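TraI domain-containing protein (Salmonella typhi, PDB 2IPQ) is of unknown function, but its C-terminal domain belongs to the TraI family of putative conjugal transfer nickase/helicase proteins and may act in conjugal DNA transfer. Local coordinates at residues A[9-14]-A[46-51]; A[88-93]-A[109-114]. One frame throughout, in Å; residues are numbered along the deposited sequence.

Interaction 1. Residues A[9-14]-A[46-51]; sequences DLFWSW and GVFFLF
F51 of helix 46-54 inserts its ring between F11 and W14 of helix 4-20, and three kinds of contact hold the helices together. The first is edge-to-face. The rim of F51 points at the indole face of W14, with CD1 of F51 3.8 Å from CD2 of W14 and the planes at 79°. F11 in turn directs its edge at the face of F51 in an offset version of the same geometry. The second kind is CH-pi. CB of F11 sits over the F51 face, 4.2 Å from the ring centroid, while CA of F51 lies 3.9 Å from the centroid of the six-membered ring of W14. The CB of W14 points toward helix 46-54, and CG lies anti to the backbone N (chi1 164°), beside the carbonyl carbon. The third is plain apolar packing. F48 and F11 form an oblique aromatic pair, CE1 of F48 3.5 Å from CZ of F11, and CG of L50 meets the indole edge. CG2 of V47 touches both F11 and W14. No hydrogen bond joins the two segments. Beyond them, H55 stacks on F51, and F76 of helix 68-77 meets F11 edge-to-face. With segment axes 11.1 Å apart and nearly perpendicular (98°), the arrangement is a partly buried aromatic cluster at a helix-helix crossing.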
loop_
_atom_site.group_PDB
_atom_site.type_symbol
_atom_site.label_atom_id
_atom_site.label_comp_id
_atom_site.label_asym_id
_atom_site.label_seq_id
_atom_site.Cartn_x
_atom_site.Cartn_y
_atom_site.Cartn_z
ATOM N N ASP A 9 -14.496 4.316 -2.510
ATOM C CA ASP A 9 -14.573 4.999 -1.212
ATOM C C ASP A 9 -14.448 4.035 -0.009
ATOM O O ASP A 9 -13.817 4.365 0.990
ATOM C CB ASP A 9 -15.841 5.839 -1.094
ATOM C CG ASP A 9 -15.772 7.149 -1.910
ATOM O OD1 ASP A 9 -14.658 7.693 -2.072
ATOM O OD2 ASP A 9 -16.838 7.635 -2.389
ATOM N N LEU A 10 -15.039 2.850 -0.124
ATOM C CA LEU A 10 -14.943 1.829 0.907
ATOM C C LEU A 10 -13.502 1.383 1.057
ATOM O O LEU A 10 -12.967 1.324 2.168
ATOM C CB LEU A 10 -15.774 0.621 0.510
ATOM C CG LEU A 10 -16.617 -0.068 1.580
ATOM C CD1 LEU A 10 -17.072 -1.419 1.060
ATOM C CD2 LEU A 10 -15.865 -0.212 2.903
ATOM N N PHE A 11 -12.864 1.054 -0.062
ATOM C CA PHE A 11 -11.521 0.546 0.020
ATOM C C PHE A 11 -10.571 1.617 0.564
ATOM O O PHE A 11 -9.698 1.335 1.386
ATOM C CB PHE A 11 -11.008 0.060 -1.331
ATOM C CG PHE A 11 -9.513 -0.084 -1.358
ATOM C CD1 PHE A 11 -8.706 0.974 -1.734
ATOM C CD2 PHE A 11 -8.919 -1.264 -0.982
ATOM C CE1 PHE A 11 -7.307 0.833 -1.736
ATOM C CE2 PHE A 11 -7.524 -1.411 -0.978
ATOM C CZ PHE A 11 -6.724 -0.347 -1.366
ATOM N N TRP A 12 -10.732 2.850 0.101
ATOM C CA TRP A 12 -9.806 3.913 0.479
ATOM C C TRP A 12 -10.051 4.322 1.948
ATOM O O TRP A 12 -9.109 4.572 2.724
ATOM C CB TRP A 12 -10.008 5.101 -0.461
ATOM C CG TRP A 12 -9.329 6.340 0.001
ATOM C CD1 TRP A 12 -9.922 7.470 0.462
ATOM C CD2 TRP A 12 -7.914 6.578 0.038
ATOM N NE1 TRP A 12 -8.967 8.402 0.787
ATOM C CE2 TRP A 12 -7.725 7.874 0.542
ATOM C CE3 TRP A 12 -6.789 5.808 -0.296
ATOM C CZ2 TRP A 12 -6.457 8.433 0.718
ATOM C CZ3 TRP A 12 -5.529 6.357 -0.127
ATOM C CH2 TRP A 12 -5.373 7.660 0.379
ATOM N N SER A 13 -11.327 4.383 2.322
ATOM C CA SER A 13 -11.719 4.599 3.701
ATOM C C SER A 13 -11.148 3.532 4.646
ATOM O O SER A 13 -10.661 3.842 5.735
ATOM C CB SER A 13 -13.252 4.627 3.797
ATOM O OG SER A 13 -13.647 4.635 5.150
ATOM N N TRP A 14 -11.207 2.267 4.226
ATOM C CA TRP A 14 -10.643 1.158 5.004
ATOM C C TRP A 14 -9.117 1.260 5.147
ATOM O O TRP A 14 -8.562 1.066 6.235
ATOM C CB TRP A 14 -11.046 -0.183 4.366
ATOM C CG TRP A 14 -10.235 -1.398 4.836
ATOM C CD1 TRP A 14 -10.516 -2.225 5.891
ATOM C CD2 TRP A 14 -9.025 -1.893 4.249
ATOM N NE1 TRP A 14 -9.548 -3.203 6.002
ATOM C CE2 TRP A 14 -8.624 -3.023 5.001
ATOM C CE3 TRP A 14 -8.240 -1.492 3.152
ATOM C CZ2 TRP A 14 -7.471 -3.759 4.692
ATOM C CZ3 TRP A 14 -7.097 -2.219 2.852
ATOM C CH2 TRP A 14 -6.725 -3.348 3.622
ATOM N N GLY A 46 -1.644 -8.110 -2.839
ATOM C CA GLY A 46 -1.767 -8.316 -1.388
ATOM C C GLY A 46 -2.715 -7.353 -0.662
ATOM O O GLY A 46 -3.517 -7.777 0.159
ATOM N N VAL A 47 -2.649 -6.057 -0.947
ATOM C CA VAL A 47 -3.451 -5.106 -0.176
ATOM C C VAL A 47 -4.955 -5.234 -0.491
ATOM O O VAL A 47 -5.805 -4.970 0.345
ATOM C CB VAL A 47 -3.026 -3.656 -0.426
ATOM C CG1 VAL A 47 -3.332 -3.276 -1.872
ATOM C CG2 VAL A 47 -3.837 -2.715 0.494
ATOM N N PHE A 48 -5.283 -5.651 -1.707
ATOM C CA PHE A 48 -6.673 -5.845 -2.094
ATOM C C PHE A 48 -7.226 -7.145 -1.529
ATOM O O PHE A 48 -8.371 -7.208 -1.103
ATOM C CB PHE A 48 -6.795 -5.816 -3.604
ATOM C CG PHE A 48 -6.463 -4.474 -4.206
ATOM C CD1 PHE A 48 -7.179 -3.340 -3.838
ATOM C CD2 PHE A 48 -5.447 -4.354 -5.142
ATOM C CE1 PHE A 48 -6.881 -2.095 -4.388
ATOM C CE2 PHE A 48 -5.131 -3.130 -5.697
ATOM C CZ PHE A 48 -5.845 -1.984 -5.326
ATOM N N PHE A 49 -6.409 -8.188 -1.522
ATOM C CA PHE A 49 -6.797 -9.444 -0.887
ATOM C C PHE A 49 -7.051 -9.249 0.607
ATOM O O PHE A 49 -7.953 -9.860 1.174
ATOM C CB PHE A 49 -5.702 -10.490 -1.082
ATOM C CG PHE A 49 -5.673 -11.082 -2.450
ATOM C CD1 PHE A 49 -6.832 -11.191 -3.197
ATOM C CD2 PHE A 49 -4.482 -11.545 -2.990
ATOM C CE1 PHE A 49 -6.814 -11.745 -4.467
ATOM C CE2 PHE A 49 -4.453 -12.110 -4.271
ATOM C CZ PHE A 49 -5.625 -12.201 -5.005
ATOM N N LEU A 50 -6.241 -8.401 1.241
ATOM C CA LEU A 50 -6.425 -8.091 2.653
ATOM C C LEU A 50 -7.727 -7.315 2.926
ATOM O O LEU A 50 -8.410 -7.611 3.886
ATOM C CB LEU A 50 -5.204 -7.334 3.187
ATOM C CG LEU A 50 -5.196 -6.992 4.678
ATOM C CD1 LEU A 50 -5.318 -8.237 5.626
ATOM C CD2 LEU A 50 -3.980 -6.099 5.055
ATOM N N PHE A 51 -8.050 -6.332 2.083
ATOM C CA PHE A 51 -9.370 -5.665 2.074
ATOM C C PHE A 51 -10.477 -6.688 1.977
ATOM O O PHE A 51 -11.365 -6.744 2.823
ATOM C CB PHE A 51 -9.492 -4.697 0.873
ATOM C CG PHE A 51 -10.885 -4.114 0.685
ATOM C CD1 PHE A 51 -11.339 -3.069 1.490
ATOM C CD2 PHE A 51 -11.745 -4.622 -0.288
ATOM C CE1 PHE A 51 -12.616 -2.535 1.319
ATOM C CE2 PHE A 51 -13.043 -4.094 -0.468
ATOM C CZ PHE A 51 -13.470 -3.048 0.336
#

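Interaction 2. Residues A[88-93]-A[109-114]; sequences RRFWQC and TGYLIK
Water 1 is gripped from both segments: its geometry fits donation to O of R89 at 2.7 Å, and it accepts from N of L112 at 3.0 Å. It thus bridges the two segments just beyond their direct backbone pairing. That pairing rests on W91 and G110, an antiparallel hydrogen-bonded pair. N of W91 gives a nearly straight bond to O of G110 (3.0 Å, 165° at the hydrogen), and the return bond from N of G110 to O of W91 is more bent, at 144°. O of W91 also receives a CA-H...O contact from CA of T109 at 3.1 Å; Q92 and T109 form the next, non-hydrogen-bonded pair. Side chains close over this backbone core in two places. CD1 of L112 stands over the centre of the W91 indole, 3.8 Å from the centroid of its five-membered ring, in a CH-pi contact, while CD of R88 covers the opposite face. R88 is steadied by a bond from its NE to O of F90. The F90 and Y111 rings lie side by side and point the same way, with CE1 of F90 over the rim of the tyrosine face, 3.6 Å from CZ of Y111. Outside the segments, OE2 of E77 on helix 68-77 pairs with NE of R89 in a salt bridge and is hydrogen-bonded to OH of Y111, which also bonds NE2 of Q73. The arrangement is characteristic of the open end of a beta hairpin, here strands 91-96 and 105-114, within an antiparallel sheet.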
loop_
_atom_site.group_PDB
_atom_site.type_symbol
_atom_site.label_atom_id
_atom_site.label_comp_id
_atom_site.label_asym_id
_atom_site.label_seq_id
_atom_site.Cartn_x
_atom_site.Cartn_y
_atom_site.Cartn_z
ATOM N N ARG A 88 4.027 6.307 -14.978
ATOM C CA ARG A 88 4.277 5.082 -14.228
ATOM C C ARG A 88 3.464 5.035 -12.943
ATOM O O ARG A 88 3.548 5.951 -12.127
ATOM C CB ARG A 88 5.766 4.947 -13.924
ATOM C CG ARG A 88 6.092 4.185 -12.659
ATOM C CD ARG A 88 7.590 4.139 -12.492
ATOM N NE ARG A 88 8.004 2.778 -12.225
ATOM C CZ ARG A 88 9.157 2.259 -12.614
ATOM N NH1 ARG A 88 10.019 3.003 -13.298
ATOM N NH2 ARG A 88 9.443 0.994 -12.316
ATOM N N ARG A 89 2.682 3.969 -12.765
ATOM C CA ARG A 89 1.784 3.864 -11.600
ATOM C C ARG A 89 2.200 2.769 -10.656
ATOM O O ARG A 89 1.761 2.749 -9.505
ATOM C CB ARG A 89 0.316 3.680 -12.022
ATOM C CG ARG A 89 0.068 2.479 -12.903
ATOM C CD ARG A 89 -1.289 2.554 -13.579
ATOM N NE ARG A 89 -2.033 1.297 -13.479
ATOM C CZ ARG A 89 -2.145 0.419 -14.471
ATOM N NH1 ARG A 89 -1.558 0.653 -15.641
ATOM N NH2 ARG A 89 -2.842 -0.698 -14.295
ATOM N N PHE A 90 3.063 1.869 -11.144
ATOM C CA PHE A 90 3.588 0.746 -10.353
ATOM C C PHE A 90 5.086 0.847 -10.114
ATOM O O PHE A 90 5.846 1.077 -11.039
ATOM C CB PHE A 90 3.267 -0.602 -11.032
ATOM C CG PHE A 90 1.808 -0.911 -11.088
ATOM C CD1 PHE A 90 1.106 -1.174 -9.931
ATOM C CD2 PHE A 90 1.120 -0.924 -12.306
ATOM C CE1 PHE A 90 -0.262 -1.449 -9.970
ATOM C CE2 PHE A 90 -0.250 -1.201 -12.351
ATOM C CZ PHE A 90 -0.939 -1.468 -11.169
ATOM N N TRP A 91 5.518 0.644 -8.872
ATOM C CA TRP A 91 6.933 0.502 -8.578
ATOM C C TRP A 91 7.262 -0.928 -8.114
ATOM O O TRP A 91 6.453 -1.599 -7.432
ATOM C CB TRP A 91 7.350 1.510 -7.495
ATOM C CG TRP A 91 7.614 2.903 -8.007
ATOM C CD1 TRP A 91 8.839 3.474 -8.240
ATOM C CD2 TRP A 91 6.632 3.902 -8.344
ATOM N NE1 TRP A 91 8.678 4.761 -8.715
ATOM C CE2 TRP A 91 7.337 5.049 -8.787
ATOM C CE3 TRP A 91 5.229 3.935 -8.323
ATOM C CZ2 TRP A 91 6.684 6.220 -9.203
ATOM C CZ3 TRP A 91 4.585 5.094 -8.743
ATOM C CH2 TRP A 91 5.314 6.224 -9.170
ATOM N N GLN A 92 8.447 -1.406 -8.484
ATOM C CA GLN A 92 8.959 -2.633 -7.899
ATOM C C GLN A 92 9.758 -2.386 -6.652
ATOM O O GLN A 92 10.430 -1.358 -6.513
ATOM C CB GLN A 92 9.839 -3.375 -8.882
ATOM C CG GLN A 92 9.056 -4.028 -9.969
ATOM C CD GLN A 92 9.806 -3.983 -11.256
ATOM O OE1 GLN A 92 10.840 -4.650 -11.404
ATOM N NE2 GLN A 92 9.308 -3.182 -12.203
ATOM N N CYS A 93 9.694 -3.351 -5.748
ATOM C CA CYS A 93 10.401 -3.260 -4.486
ATOM C C CYS A 93 10.929 -4.639 -4.194
ATOM O O CYS A 93 10.362 -5.633 -4.667
ATOM C CB CYS A 93 9.435 -2.866 -3.376
ATOM S SG CYS A 93 8.725 -1.210 -3.620
ATOM N N THR A 109 5.434 -5.629 -6.422
ATOM C CA THR A 109 5.049 -4.396 -7.117
ATOM C C THR A 109 3.795 -3.820 -6.464
ATOM O O THR A 109 3.050 -4.543 -5.800
ATOM C CB THR A 109 4.912 -4.555 -8.685
ATOM O OG1 THR A 109 3.584 -4.322 -9.113
ATOM C CG2 THR A 109 5.360 -5.902 -9.167
ATOM N N GLY A 110 3.583 -2.519 -6.630
ATOM C CA GLY A 110 2.403 -1.890 -6.085
ATOM C C GLY A 110 2.481 -0.391 -6.203
ATOM O O GLY A 110 3.293 0.141 -6.928
ATOM N N TYR A 111 1.630 0.277 -5.447
ATOM C CA TYR A 111 1.387 1.693 -5.594
ATOM C C TYR A 111 2.234 2.428 -4.592
ATOM O O TYR A 111 2.525 1.900 -3.524
ATOM C CB TYR A 111 -0.087 1.963 -5.295
ATOM C CG TYR A 111 -1.040 1.409 -6.333
ATOM C CD1 TYR A 111 -1.829 0.270 -6.066
ATOM C CD2 TYR A 111 -1.161 2.017 -7.578
ATOM C CE1 TYR A 111 -2.734 -0.243 -7.052
ATOM C CE2 TYR A 111 -2.047 1.524 -8.556
ATOM C CZ TYR A 111 -2.825 0.399 -8.287
ATOM O OH TYR A 111 -3.685 -0.066 -9.269
ATOM N N LEU A 112 2.619 3.645 -4.932
ATOM C CA LEU A 112 3.095 4.611 -3.949
ATOM C C LEU A 112 2.048 5.670 -3.647
ATOM O O LEU A 112 1.465 6.248 -4.553
ATOM C CB LEU A 112 4.364 5.302 -4.465
ATOM C CG LEU A 112 5.628 4.425 -4.526
ATOM C CD1 LEU A 112 6.743 5.307 -4.966
ATOM C CD2 LEU A 112 5.924 3.867 -3.188
ATOM N N ILE A 113 1.808 5.945 -2.380
ATOM C CA ILE A 113 0.855 6.984 -2.016
ATOM C C ILE A 113 1.525 7.976 -1.079
ATOM O O ILE A 113 2.101 7.574 -0.065
ATOM C CB ILE A 113 -0.322 6.336 -1.277
ATOM C CG1 ILE A 113 -1.038 5.360 -2.216
ATOM C CG2 ILE A 113 -1.257 7.409 -0.665
ATOM C CD1 ILE A 113 -1.774 4.273 -1.482
ATOM N N LYS A 114 1.441 9.259 -1.409
ATOM C CA LYS A 114 2.034 10.321 -0.604
ATOM C C LYS A 114 1.583 10.179 0.824
ATOM O O LYS A 114 0.384 10.015 1.057
ATOM C CB LYS A 114 1.565 11.680 -1.094
ATOM C CG LYS A 114 2.307 12.227 -2.261
ATOM C CD LYS A 114 1.862 13.677 -2.565
ATOM C CE LYS A 114 2.184 14.615 -1.403
ATOM N NZ LYS A 114 2.124 16.060 -1.775
HETATM O O HOH W 1 1.446 4.557 -7.519
#

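Interaction 1 joins two helices, and interaction 2 joins two neighbouring strands of the sheet; their centres are about 16 Å apart, on opposite sides of the chain's centre. They nevertheless touch: CZ of F48 packs 4.0 Å from CE1 of Y111, and CH2 of W12 lies 4.3 Å from CG2 of I113. Helix 68-77 provides a further connection, since its V72 and F76 meet F11 while Q73 touches both F48 and F90; F76 also meets the Y111 ring edge-to-face. Through F48 and W12 the helix pair packs against strand 105-114. Along the chain, interaction 1 closes before interaction 2 opens.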